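Long-range contacts in uncharacterized protein (PDB 4DQA), which is of unknown function but probably binds carbohydrate, joining an E-set-like N-terminal domain to a concanavalin A-like lectin/glucanase domain: residues D25-D30 with F131-P136; T140-F145 with H280-E285; S146-S151 with T339-T344; E184-L189 with N259-F264; Y230-G235 with G252-D257. One frame throughout, in Å; residues are numbered along the deposited sequence. Where two conformers were deposited one is given.

How the contacts relate
From the N terminus, contact 1 closes first: 25-30 meets 131-136 and joins two facing sheets of the N-terminal domain, in series with all the others. The chain then enters the second domain; the centres of contacts 2 to 5 lie about 32 to 48 Å from that of contact 1. Contacts 2 and 3 cross along the chain, because 140-145 and 146-151 are consecutive while 280-285 precedes 339-344. A probable hydrogen bond from Asn144 N to Thr344 O joins them, Gly143 and Phe145 pack on Ile343, and together they link two antiparallel sheets. Contact 4 falls within the spans of both, and contact 5 within that of contact 4; these two meet where Val186 and Met187 pack on Phe256.

Contact 1: D25-D30 with F131-P136; sequences DVMTFD and FFFSKP
Phe29 and Phe131 meet between two facing sheets of the N-terminal beta sandwich, an arrangement consistent with an E-set domain. The strands are not neighbours in one sheet: the axes of 27-30 and 131-135 come no nearer than 11.0 Å, and no hydrogen bond joins the two segments. They run roughly antiparallel, at 152°, and side chains fill the space between the backbones. Phe29 CG lies between the backbone N and the carbonyl carbon (chi1 66°), and the ring it carries lowers one corner onto Phe131, with CE1 3.2 Å above the Phe131 plane and over its centre. The planes stand 35° apart, an oblique pairing. Phe29 CE2, across its own ring from CD1, reaches CZ at the edge of Phe133 (4.1 Å), and these two side chains cross at about a right angle. Leu111 of strand 107-117 touches both Phe29 and Phe133, while Phe18 meets the Phe133 ring and also packs against Met27 and Phe131. The selenomethionine Met27 makes a Met-aromatic contact at the rim of Phe133: its SE lies practically in the ring plane, 3.8 Å from Phe133 CE2.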
# COMPACT_ATOMS: atom_id res chain seq x y z
N ASP A 25 15.03 -15.99 -0.49
CA ASP A 25 15.95 -15.16 0.28
C ASP A 25 17.26 -14.86 -0.45
O ASP A 25 17.91 -13.85 -0.17
CB ASP A 25 16.26 -15.82 1.63
CG ASP A 25 16.91 -14.86 2.60
OD1 ASP A 25 16.39 -13.74 2.76
OD2 ASP A 25 17.93 -15.24 3.21
N VAL A 26 17.65 -15.74 -1.37
CA VAL A 26 18.94 -15.63 -2.04
C VAL A 26 18.77 -15.92 -3.54
O VAL A 26 18.06 -16.86 -3.91
CB VAL A 26 19.95 -16.64 -1.45
CG1 VAL A 26 21.26 -16.62 -2.22
CG2 VAL A 26 20.20 -16.33 0.01
N MSE A 27 19.39 -15.12 -4.39
CA MSE A 27 19.42 -15.46 -5.80
C MSE A 27 20.74 -15.03 -6.41
O MSE A 27 21.44 -14.18 -5.86
CB MSE A 27 18.25 -14.82 -6.55
CG MSE A 27 18.34 -13.34 -6.68
SE MSE A 27 17.14 -12.71 -8.07
CE MSE A 27 18.03 -13.52 -9.62
N THR A 28 21.08 -15.64 -7.54
CA THR A 28 22.31 -15.31 -8.24
C THR A 28 22.00 -14.89 -9.66
O THR A 28 21.04 -15.37 -10.26
CB THR A 28 23.28 -16.51 -8.28
OG1 THR A 28 22.62 -17.63 -8.90
CG2 THR A 28 23.71 -16.89 -6.88
N PHE A 29 22.80 -13.97 -10.18
CA PHE A 29 22.72 -13.61 -11.58
C PHE A 29 24.11 -13.30 -12.15
O PHE A 29 25.08 -13.10 -11.40
CB PHE A 29 21.75 -12.43 -11.79
CG PHE A 29 22.20 -11.13 -11.17
CD1 PHE A 29 22.98 -10.24 -11.88
CD2 PHE A 29 21.83 -10.79 -9.88
CE1 PHE A 29 23.40 -9.04 -11.33
CE2 PHE A 29 22.24 -9.58 -9.34
CZ PHE A 29 23.03 -8.72 -10.06
N ASP A 30 24.19 -13.29 -13.47
CA ASP A 30 25.43 -13.14 -14.20
C ASP A 30 25.67 -11.67 -14.50
O ASP A 30 24.74 -10.94 -14.85
CB ASP A 30 25.37 -13.93 -15.51
CG ASP A 30 25.31 -15.44 -15.29
OD1 ASP A 30 25.79 -15.92 -14.24
OD2 ASP A 30 24.78 -16.14 -16.17
N PHE A 131 19.89 -3.69 -12.36
CA PHE A 131 19.15 -4.91 -12.10
C PHE A 131 17.99 -4.56 -11.17
O PHE A 131 18.19 -4.05 -10.09
CB PHE A 131 20.07 -5.93 -11.46
CG PHE A 131 21.24 -6.30 -12.34
CD1 PHE A 131 21.13 -7.31 -13.29
CD2 PHE A 131 22.41 -5.58 -12.28
CE1 PHE A 131 22.20 -7.63 -14.13
CE2 PHE A 131 23.49 -5.89 -13.11
CZ PHE A 131 23.37 -6.90 -14.04
N PHE A 132 16.78 -4.83 -11.64
CA PHE A 132 15.58 -4.43 -10.93
C PHE A 132 14.92 -5.65 -10.31
O PHE A 132 14.90 -6.75 -10.89
CB PHE A 132 14.62 -3.74 -11.89
CG PHE A 132 15.17 -2.47 -12.46
CD1 PHE A 132 15.17 -1.31 -11.72
CD2 PHE A 132 15.67 -2.43 -13.75
CE1 PHE A 132 15.65 -0.14 -12.24
CE2 PHE A 132 16.15 -1.25 -14.28
CZ PHE A 132 16.15 -0.10 -13.52
N PHE A 133 14.38 -5.46 -9.11
CA PHE A 133 13.77 -6.55 -8.36
C PHE A 133 12.42 -6.07 -7.87
O PHE A 133 12.31 -5.05 -7.19
CB PHE A 133 14.65 -6.95 -7.18
CG PHE A 133 16.03 -7.33 -7.58
CD1 PHE A 133 17.00 -6.35 -7.78
CD2 PHE A 133 16.38 -8.65 -7.79
CE1 PHE A 133 18.29 -6.69 -8.17
CE2 PHE A 133 17.67 -8.99 -8.18
CZ PHE A 133 18.61 -8.01 -8.37
N SER A 134 11.37 -6.78 -8.24
CA SER A 134 10.04 -6.42 -7.79
C SER A 134 9.64 -7.37 -6.68
O SER A 134 9.93 -8.58 -6.71
CB SER A 134 9.06 -6.49 -8.95
OG SER A 134 9.16 -7.73 -9.64
N LYS A 135 9.00 -6.83 -5.65
CA LYS A 135 8.50 -7.68 -4.59
C LYS A 135 7.06 -7.30 -4.33
O LYS A 135 6.78 -6.29 -3.71
CB LYS A 135 9.32 -7.57 -3.33
CG LYS A 135 9.03 -8.73 -2.40
CD LYS A 135 9.93 -8.74 -1.19
CE LYS A 135 9.62 -9.93 -0.29
NZ LYS A 135 10.49 -9.96 0.92
N PRO A 136 6.13 -8.14 -4.82
CA PRO A 136 4.71 -7.81 -4.85
C PRO A 136 4.03 -7.81 -3.49
O PRO A 136 4.25 -8.72 -2.69
CB PRO A 136 4.11 -8.93 -5.71
CG PRO A 136 5.04 -10.04 -5.59
CD PRO A 136 6.41 -9.45 -5.44

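Contact 2: T140-F145 with H280-E285; sequences TKAGNF and HGKMSE
Phe145 and Met283 bury the most surface here, and they meet on one face of an antiparallel strand pair in the large sheet of the concanavalin A-like domain. The register sets them diagonally on that face; their bridge partners Gly281 and Gly143 have no side chain there, and Phe145 and Met283 meet each other. The selenomethionine chain of Met283 is extended beyond CG and crosses Phe145 at about a right angle. Chi3 (-156°) carries its methyl CE over the middle of the ring, 4.1 Å from the centroid and only 2° off the normal, a CH-pi contact. Nearer the backbone, Met283 CG lies 3.7 Å from Phe145 CE1. Four backbone bonds hold the register: Gly143 and Met283 bond each other in both directions, as do Phe145 and Gly281, the shortest being Phe145 N to Gly281 O at 2.8 Å. On the other face Lys282 lies across from Asn144, and one water links their tips, giving a proton to Asn144 OD1 and accepting from Lys282 NZ. Ala142 CB rests 3.5 Å from Met283 O, toward the end where a second water bridges Lys141 O and Ser284 OG. Strand 345-347 flanks 141-146 along its other edge, and 163-171 flanks the strand of Met283. Trp223 of strand 223-231 touches both Ala142 and Lys282, while Ile343 packs on the Phe145 ring.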
# COMPACT_ATOMS: atom_id res chain seq x y z
N THR A 140 -3.85 -11.33 1.76
CA THR A 140 -4.40 -12.68 1.69
C THR A 140 -5.27 -13.06 2.89
O THR A 140 -5.78 -14.18 2.91
CB THR A 140 -3.30 -13.71 1.59
OG1 THR A 140 -2.46 -13.60 2.71
CG2 THR A 140 -2.49 -13.49 0.31
N LYS A 141 -5.47 -12.13 3.82
CA LYS A 141 -6.29 -12.33 5.01
C LYS A 141 -7.10 -11.08 5.25
O LYS A 141 -6.63 -9.98 4.93
CB LYS A 141 -5.40 -12.64 6.21
CG LYS A 141 -4.64 -13.93 6.12
CD LYS A 141 -3.83 -14.17 7.41
CE LYS A 141 -3.19 -15.55 7.41
NZ LYS A 141 -2.52 -15.83 8.72
N ALA A 142 -8.29 -11.24 5.83
CA ALA A 142 -9.13 -10.11 6.16
C ALA A 142 -10.02 -10.40 7.35
O ALA A 142 -10.14 -11.55 7.75
CB ALA A 142 -9.97 -9.69 4.94
N GLY A 143 -10.62 -9.36 7.93
CA GLY A 143 -11.42 -9.54 9.12
C GLY A 143 -12.88 -9.79 8.83
O GLY A 143 -13.46 -9.12 7.97
N ASN A 144 -13.45 -10.78 9.52
CA ASN A 144 -14.84 -11.15 9.33
C ASN A 144 -15.80 -10.35 10.18
O ASN A 144 -15.57 -10.15 11.37
CB ASN A 144 -15.07 -12.63 9.62
CG ASN A 144 -16.37 -13.13 9.04
OD1 ASN A 144 -16.59 -13.03 7.84
ND2 ASN A 144 -17.21 -13.65 9.88
N PHE A 145 -16.91 -9.93 9.57
CA PHE A 145 -17.99 -9.25 10.28
C PHE A 145 -19.27 -9.99 9.98
O PHE A 145 -19.64 -10.19 8.82
CB PHE A 145 -18.08 -7.80 9.82
CG PHE A 145 -16.94 -6.96 10.29
CD1 PHE A 145 -15.74 -6.97 9.60
CD2 PHE A 145 -17.05 -6.19 11.45
CE1 PHE A 145 -14.68 -6.24 10.04
CE2 PHE A 145 -15.98 -5.42 11.89
CZ PHE A 145 -14.79 -5.46 11.18
N HIS A 280 -22.27 -7.34 7.09
CA HIS A 280 -22.01 -8.75 6.87
C HIS A 280 -21.05 -8.89 5.71
O HIS A 280 -21.42 -8.69 4.55
CB HIS A 280 -23.30 -9.48 6.56
CG HIS A 280 -24.22 -9.53 7.74
ND1 HIS A 280 -25.15 -8.56 8.00
CD2 HIS A 280 -24.28 -10.41 8.76
CE1 HIS A 280 -25.79 -8.87 9.12
NE2 HIS A 280 -25.27 -9.97 9.61
N GLY A 281 -19.80 -9.22 6.03
CA GLY A 281 -18.75 -9.29 5.01
C GLY A 281 -17.39 -9.21 5.65
O GLY A 281 -17.24 -9.50 6.83
N LYS A 282 -16.40 -8.85 4.85
CA LYS A 282 -15.04 -8.72 5.32
C LYS A 282 -14.53 -7.30 5.12
O LYS A 282 -14.96 -6.60 4.20
CB LYS A 282 -14.12 -9.69 4.58
CG LYS A 282 -14.46 -11.15 4.80
CD LYS A 282 -13.53 -12.01 3.94
CE LYS A 282 -13.80 -13.48 4.03
NZ LYS A 282 -15.09 -13.80 3.33
N MSE A 283 -13.59 -6.89 5.97
CA MSE A 283 -12.92 -5.62 5.82
C MSE A 283 -11.42 -5.83 5.94
O MSE A 283 -10.95 -6.75 6.60
CB MSE A 283 -13.33 -4.58 6.86
CG MSE A 283 -14.83 -4.33 6.88
SE MSE A 283 -15.18 -2.67 7.84
CE MSE A 283 -17.01 -3.03 8.38
N SER A 284 -10.70 -4.91 5.34
CA SER A 284 -9.24 -4.89 5.38
C SER A 284 -8.80 -3.45 5.27
O SER A 284 -9.45 -2.62 4.65
CB SER A 284 -8.72 -5.71 4.22
OG SER A 284 -7.30 -5.59 4.04
N GLU A 285 -7.65 -3.12 5.86
CA GLU A 285 -7.04 -1.80 5.66
C GLU A 285 -8.00 -0.67 6.00
O GLU A 285 -8.20 0.29 5.23
CB GLU A 285 -6.50 -1.64 4.24
CG GLU A 285 -5.40 -2.59 3.90
CD GLU A 285 -4.17 -2.36 4.74
OE1 GLU A 285 -3.66 -1.21 4.75
OE2 GLU A 285 -3.72 -3.30 5.45
O HOH W 1 -6.25 -7.41 5.64
O HOH W 2 -17.24 -13.23 5.21

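Contact 3: S146-S151 with T339-T344; sequences SNHYIS and TTNGIT
Ser151 and Thr339 form a hydrogen-bonded antiparallel pair in the five-stranded sheet of the concanavalin A-like domain, with Ser151 N 2.7 Å from Thr339 O and a return bond from Thr339 N to Ser151 O; by Tyr149 and Asn341 both segments are in loops, and side chains take over the work of the backbone. Asn341 does most of it. Its amide grips backbone groups on either side of His148: ND2 donates to Asn147 O at 3.1 Å, in the amide plane and on a carbonyl lone pair in the conformer given, while OD1 accepts from Tyr149 N at 3.1 Å, with the donor tilted 26° from the carbonyl plane. The amide plane lies within 14° of the Tyr149 ring plane, though the side chains cross obliquely, and Asn341 N sits over one face of that ring, offset toward the rim. Thr340 adds a second substitute for a strand bond. With OG1 anti to its own backbone N (chi1 -179°), the hydroxyl donates to Tyr149 O at 2.7 Å and accepts from Gly342 N, so an ST turn fixes the hydroxyl while it serves the other segment. Past the turn, His148 CD2 comes within 3.1 Å of Gly342 O. On the face of Ile150 and Thr340, Ile150 CD1 packs on Ile343 CG1, the two side chains crossing at about a right angle. Strand 150-152 runs between 264-266 and 337-340 in its sheet, and strand 328-330 flanks the latter. Ile329 touches both Ile150 and Thr340, and Tyr270 stacks on the Tyr149 ring.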
# COMPACT_ATOMS: atom_id res chain seq x y z
N SER A 146 -19.86 -10.51 11.04
CA SER A 146 -21.15 -11.14 11.02
C SER A 146 -21.76 -10.87 12.39
O SER A 146 -21.87 -11.77 13.23
CB SER A 146 -20.96 -12.63 10.79
OG SER A 146 -22.22 -13.30 10.78
N ASN A 147 -22.16 -9.62 12.59
CA ASN A 147 -22.61 -9.11 13.89
C ASN A 147 -21.44 -8.90 14.86
O ASN A 147 -21.44 -9.37 16.00
CB ASN A 147 -23.69 -10.00 14.51
CG ASN A 147 -24.52 -9.25 15.54
OD1 ASN A 147 -24.76 -8.05 15.41
ND2 ASN A 147 -24.98 -9.96 16.56
N HIS A 148 -20.43 -8.20 14.35
CA HIS A 148 -19.22 -7.82 15.07
C HIS A 148 -19.00 -6.33 15.02
O HIS A 148 -19.28 -5.66 14.02
CB HIS A 148 -18.02 -8.57 14.48
CG HIS A 148 -18.13 -10.04 14.66
ND1 HIS A 148 -18.78 -10.84 13.76
CD2 HIS A 148 -17.83 -10.82 15.71
CE1 HIS A 148 -18.81 -12.08 14.22
NE2 HIS A 148 -18.23 -12.09 15.40
N TYR A 149 -18.48 -5.81 16.12
CA TYR A 149 -18.22 -4.39 16.26
C TYR A 149 -16.80 -4.16 16.75
O TYR A 149 -16.19 -5.03 17.41
CB TYR A 149 -19.17 -3.75 17.29
CG TYR A 149 -18.95 -4.23 18.71
CD1 TYR A 149 -18.03 -3.60 19.53
CD2 TYR A 149 -19.66 -5.31 19.22
CE1 TYR A 149 -17.81 -4.04 20.83
CE2 TYR A 149 -19.42 -5.75 20.54
CZ TYR A 149 -18.50 -5.11 21.31
OH TYR A 149 -18.26 -5.54 22.61
N ILE A 150 -16.27 -2.98 16.41
CA ILE A 150 -15.15 -2.39 17.13
C ILE A 150 -15.58 -1.02 17.60
O ILE A 150 -15.97 -0.18 16.77
CB ILE A 150 -13.90 -2.26 16.26
CG1 ILE A 150 -13.54 -3.58 15.60
CG2 ILE A 150 -12.74 -1.78 17.12
CD1 ILE A 150 -12.40 -3.47 14.61
N SER A 151 -15.58 -0.82 18.91
CA SER A 151 -15.88 0.47 19.53
C SER A 151 -14.55 1.21 19.70
O SER A 151 -13.64 0.72 20.35
CB SER A 151 -16.53 0.27 20.89
OG SER A 151 -16.65 1.48 21.65
N THR A 339 -12.57 -1.73 21.58
CA THR A 339 -13.28 -2.78 22.29
C THR A 339 -14.06 -3.57 21.25
O THR A 339 -14.70 -2.98 20.34
CB THR A 339 -14.23 -2.20 23.35
OG1 THR A 339 -13.44 -1.57 24.39
CG2 THR A 339 -15.07 -3.28 24.03
N THR A 340 -14.02 -4.89 21.32
CA THR A 340 -14.62 -5.72 20.28
C THR A 340 -15.11 -7.04 20.83
O THR A 340 -14.61 -7.52 21.86
CB THR A 340 -13.59 -5.98 19.14
OG1 THR A 340 -14.18 -6.77 18.11
CG2 THR A 340 -12.37 -6.71 19.66
N ASN A 341 -16.10 -7.61 20.16
CA ASN A 341 -16.49 -8.99 20.42
C ASN A 341 -15.65 -10.02 19.68
O ASN A 341 -15.88 -11.23 19.81
CB ASN A 341 -18.00 -9.21 20.24
CG ASN A 341 -18.51 -8.89 18.86
OD1 ASN A 341 -17.93 -8.13 18.10
ND2 ASN A 341 -19.64 -9.51 18.52
N GLY A 342 -14.65 -9.54 18.95
CA GLY A 342 -13.62 -10.40 18.37
C GLY A 342 -13.74 -10.46 16.86
O GLY A 342 -14.78 -10.83 16.35
N ILE A 343 -12.67 -10.10 16.19
CA ILE A 343 -12.65 -10.08 14.73
C ILE A 343 -11.87 -11.30 14.27
O ILE A 343 -10.63 -11.35 14.35
CB ILE A 343 -12.04 -8.80 14.19
CG1 ILE A 343 -12.76 -7.56 14.74
CG2 ILE A 343 -12.12 -8.82 12.66
CD1 ILE A 343 -14.28 -7.54 14.60
N THR A 344 -12.57 -12.33 13.80
CA THR A 344 -11.91 -13.51 13.28
C THR A 344 -11.25 -13.18 11.96
O THR A 344 -11.88 -12.58 11.06
CB THR A 344 -12.91 -14.63 13.09
OG1 THR A 344 -13.53 -14.90 14.36
CG2 THR A 344 -12.23 -15.88 12.57

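Contact 4: E184-L189 with N259-F264; sequences EGVMIL and NSDMGF
Met262, a selenomethionine, folds its tip over Glu184, with SE 3.4 Å from Glu184 O and CE 3.8 Å from Glu184 CB. Chi2 (-75°) bends SE toward Glu184, chi3 (-66°) places the methyl, and the two side chains cross obliquely. The glutamate carboxylate turns away to a salt bridge with Arg277, so its aliphatic base does the touching. Met262 belongs to a type II' beta turn from Ser260 to Gly263, closed by Gly263 N to Ser260 O at 3.0 Å. At the turn's second position Asp261 has a positive phi of 58°. Its OD2 lies 3.9 Å from Val186 CG2, a methyl that also nears Ser260 OG; that hydroxyl is hydrogen-bonded to Asp257 O, but the serine has two conformers and its contact with Val186 is doubtful. Val186 and Met187 face Thr183 together as a classic beta bulge where strand 187-190 of the concanavalin A-like domain begins. A single water accepts from Glu184 N at 2.9 Å and donates to Gly263 O. No direct hydrogen bond crosses: what meets directly is selenium and methyl packing, with the water the only polar link between these two segments, satisfying one backbone N-H and one carbonyl.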
# COMPACT_ATOMS: atom_id res chain seq x y z
N GLU A 184 -22.71 7.33 14.54
CA GLU A 184 -24.12 7.44 14.17
C GLU A 184 -24.74 8.74 14.65
O GLU A 184 -24.53 9.17 15.80
CB GLU A 184 -24.90 6.23 14.70
CG GLU A 184 -26.44 6.32 14.56
CD GLU A 184 -26.96 6.45 13.15
OE1 GLU A 184 -26.17 6.24 12.20
OE2 GLU A 184 -28.16 6.78 13.00
N GLY A 185 -25.45 9.40 13.74
CA GLY A 185 -26.11 10.65 14.04
C GLY A 185 -25.20 11.85 13.82
O GLY A 185 -25.67 12.98 13.86
N VAL A 186 -23.92 11.59 13.56
CA VAL A 186 -22.93 12.65 13.44
C VAL A 186 -22.13 12.58 12.13
O VAL A 186 -22.16 13.53 11.34
CB VAL A 186 -21.97 12.64 14.64
CG1 VAL A 186 -20.91 13.72 14.52
CG2 VAL A 186 -22.76 12.80 15.96
N MSE A 187 -21.45 11.47 11.90
CA MSE A 187 -20.69 11.26 10.66
C MSE A 187 -20.43 9.77 10.49
O MSE A 187 -19.48 9.22 11.06
CB MSE A 187 -19.36 12.02 10.67
CG MSE A 187 -18.62 11.99 9.36
SE MSE A 187 -19.50 13.03 8.00
CE MSE A 187 -19.42 14.75 8.87
N ILE A 188 -21.26 9.11 9.69
CA ILE A 188 -21.13 7.67 9.52
C ILE A 188 -21.17 7.31 8.02
O ILE A 188 -21.91 7.90 7.24
CB ILE A 188 -22.20 6.93 10.36
CG1 ILE A 188 -21.87 5.43 10.50
CG2 ILE A 188 -23.57 7.11 9.76
CD1 ILE A 188 -22.69 4.71 11.56
N LEU A 189 -20.31 6.38 7.64
CA LEU A 189 -20.29 5.81 6.31
C LEU A 189 -20.95 4.44 6.36
O LEU A 189 -20.59 3.58 7.18
CB LEU A 189 -18.85 5.70 5.80
CG LEU A 189 -18.67 5.13 4.39
CD1 LEU A 189 -19.23 6.10 3.38
CD2 LEU A 189 -17.18 4.87 4.13
N ASN A 259 -16.42 11.28 19.14
CA ASN A 259 -16.76 10.64 20.39
C ASN A 259 -18.16 11.01 20.87
O ASN A 259 -18.60 10.53 21.91
CB ASN A 259 -15.71 11.01 21.47
CG ASN A 259 -14.30 10.48 21.15
OD1 ASN A 259 -14.11 9.46 20.50
ND2 ASN A 259 -13.29 11.19 21.64
N SER A 260 -18.88 11.86 20.13
CA SER A 260 -20.18 12.26 20.62
C SER A 260 -21.19 11.11 20.58
O SER A 260 -21.13 10.18 19.77
CB SER A 260 -20.71 13.57 19.99
OG SER A 260 -20.60 13.63 18.58
N ASP A 261 -22.10 11.18 21.54
CA ASP A 261 -23.09 10.14 21.78
C ASP A 261 -22.45 8.76 22.06
O ASP A 261 -21.60 8.62 22.96
CB ASP A 261 -24.06 10.09 20.60
CG ASP A 261 -24.58 11.46 20.24
OD1 ASP A 261 -24.70 12.29 21.17
OD2 ASP A 261 -24.88 11.70 19.05
N MSE A 262 -22.86 7.75 21.30
CA MSE A 262 -22.33 6.39 21.45
C MSE A 262 -20.90 6.26 20.91
O MSE A 262 -20.21 5.24 21.13
CB MSE A 262 -23.22 5.42 20.68
CG MSE A 262 -22.89 5.33 19.18
SE MSE A 262 -23.52 6.88 18.17
CE MSE A 262 -25.42 6.58 18.42
N GLY A 263 -20.47 7.29 20.18
CA GLY A 263 -19.12 7.34 19.70
C GLY A 263 -18.97 6.53 18.44
O GLY A 263 -19.94 6.15 17.77
N PHE A 264 -17.72 6.27 18.12
CA PHE A 264 -17.31 5.73 16.85
C PHE A 264 -17.36 4.21 16.88
O PHE A 264 -16.85 3.57 17.81
CB PHE A 264 -15.89 6.22 16.55
CG PHE A 264 -15.44 6.03 15.14
CD1 PHE A 264 -14.93 4.81 14.70
CD2 PHE A 264 -15.44 7.10 14.25
CE1 PHE A 264 -14.48 4.63 13.40
CE2 PHE A 264 -14.98 6.91 12.94
CZ PHE A 264 -14.49 5.69 12.52
O HOH W 3 -21.55 4.97 15.74

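Contact 5: Y230-G235 with G252-D257; sequences YDQPTG and GIDGFD
Tyr230 sends its phenol to a backbone carbonyl of the facing loop, and this short bond, OH to Ile253 O at 2.6 Å, is the sole direct hydrogen bond across the contact. The hydroxyl lies in the carbonyl plane, on a lone pair, and the oxygen of Ile253 in turn lies near the plane of the tyrosine ring. Ile253 also leans its side chain on the phenol end: chi1 at 65°, between the backbone N and the carbonyl carbon, presents CG1 there, 3.7 Å from Tyr230 CE2, while farther out CD1 also nears CE2. Over one face of the same ring lies Gln232 CA, offset toward the rim. Gln232 CG reaches the other loop as well, 3.6 Å from Asp254 O, and its NE2 donates to a water at 2.9 Å. That water lies in reach of Gly252 O, Asp254 OD1 and further acceptors, so which of them it serves is not settled. In the conformer given, Asp231 OD1 takes Thr234 N from above the carboxylate plane, an Asx motif. Gly235 N bonds Asp231 O at 2.7 Å, closing the tight turn of the beta hairpin that joins strands 223-231 and 236-241, part of the antiparallel sheet of the concanavalin A-like domain.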
# COMPACT_ATOMS: atom_id res chain seq x y z
N TYR A 230 -13.43 14.75 3.71
CA TYR A 230 -13.95 16.11 3.80
C TYR A 230 -12.77 17.04 4.01
O TYR A 230 -11.96 16.83 4.89
CB TYR A 230 -14.89 16.25 4.99
CG TYR A 230 -15.40 17.65 5.26
CD1 TYR A 230 -16.00 18.40 4.26
CD2 TYR A 230 -15.34 18.17 6.53
CE1 TYR A 230 -16.52 19.67 4.53
CE2 TYR A 230 -15.85 19.44 6.81
CZ TYR A 230 -16.44 20.17 5.81
OH TYR A 230 -16.94 21.41 6.10
N ASP A 231 -12.70 18.04 3.14
CA ASP A 231 -11.70 19.10 3.22
C ASP A 231 -12.41 20.31 3.79
O ASP A 231 -13.15 20.98 3.09
CB ASP A 231 -11.18 19.39 1.81
CG ASP A 231 -9.99 20.34 1.80
OD1 ASP A 231 -10.06 21.42 2.42
OD2 ASP A 231 -8.99 19.99 1.14
N GLN A 232 -12.19 20.58 5.07
CA GLN A 232 -12.97 21.61 5.73
C GLN A 232 -12.75 23.02 5.15
O GLN A 232 -13.71 23.77 4.97
CB GLN A 232 -12.73 21.58 7.24
CG GLN A 232 -13.40 22.71 8.01
CD GLN A 232 -12.52 23.94 8.09
OE1 GLN A 232 -11.30 23.84 8.27
NE2 GLN A 232 -13.14 25.12 7.98
N PRO A 233 -11.50 23.39 4.81
CA PRO A 233 -11.37 24.73 4.23
C PRO A 233 -12.08 24.92 2.89
O PRO A 233 -12.64 26.00 2.66
CB PRO A 233 -9.85 24.88 4.04
CG PRO A 233 -9.26 24.00 5.03
CD PRO A 233 -10.21 22.84 5.23
N THR A 234 -12.03 23.93 2.01
CA THR A 234 -12.67 24.10 0.72
C THR A 234 -14.15 23.79 0.82
O THR A 234 -14.95 24.18 -0.04
CB THR A 234 -12.08 23.21 -0.37
OG1 THR A 234 -12.34 21.84 -0.05
CG2 THR A 234 -10.59 23.45 -0.51
N GLY A 235 -14.50 23.02 1.85
CA GLY A 235 -15.87 22.56 2.03
C GLY A 235 -16.23 21.32 1.23
O GLY A 235 -17.35 20.81 1.33
N GLY A 252 -20.54 23.10 5.12
CA GLY A 252 -20.02 24.28 5.77
C GLY A 252 -19.56 24.00 7.18
O GLY A 252 -19.15 24.92 7.87
N ILE A 253 -19.63 22.74 7.61
CA ILE A 253 -19.34 22.42 9.01
C ILE A 253 -17.86 22.57 9.33
O ILE A 253 -16.99 22.35 8.47
CB ILE A 253 -19.78 20.98 9.41
CG1 ILE A 253 -18.97 19.93 8.64
CG2 ILE A 253 -21.27 20.80 9.19
CD1 ILE A 253 -19.21 18.49 9.07
N ASP A 254 -17.57 22.91 10.57
CA ASP A 254 -16.19 23.10 10.99
C ASP A 254 -15.52 21.76 11.26
O ASP A 254 -14.29 21.69 11.32
CB ASP A 254 -16.14 23.97 12.24
CG ASP A 254 -16.46 25.43 11.94
OD1 ASP A 254 -16.53 25.80 10.74
OD2 ASP A 254 -16.64 26.19 12.91
N GLY A 255 -16.33 20.72 11.43
CA GLY A 255 -15.82 19.40 11.74
C GLY A 255 -16.84 18.61 12.56
O GLY A 255 -18.02 18.95 12.60
N PHE A 256 -16.37 17.57 13.22
CA PHE A 256 -17.26 16.80 14.08
C PHE A 256 -16.46 16.12 15.20
O PHE A 256 -15.25 15.90 15.09
CB PHE A 256 -18.05 15.75 13.28
CG PHE A 256 -17.25 14.52 12.88
CD1 PHE A 256 -16.42 14.53 11.77
CD2 PHE A 256 -17.35 13.34 13.61
CE1 PHE A 256 -15.72 13.39 11.40
CE2 PHE A 256 -16.66 12.20 13.24
CZ PHE A 256 -15.83 12.24 12.14
N ASP A 257 -17.17 15.87 16.29
CA ASP A 257 -16.64 15.17 17.45
C ASP A 257 -16.95 13.68 17.29
O ASP A 257 -18.11 13.27 17.44
CB ASP A 257 -17.33 15.71 18.69
CG ASP A 257 -16.94 14.97 19.95
OD1 ASP A 257 -16.07 14.08 19.85
OD2 ASP A 257 -17.49 15.30 21.03
O HOH W 4 -15.97 25.55 7.79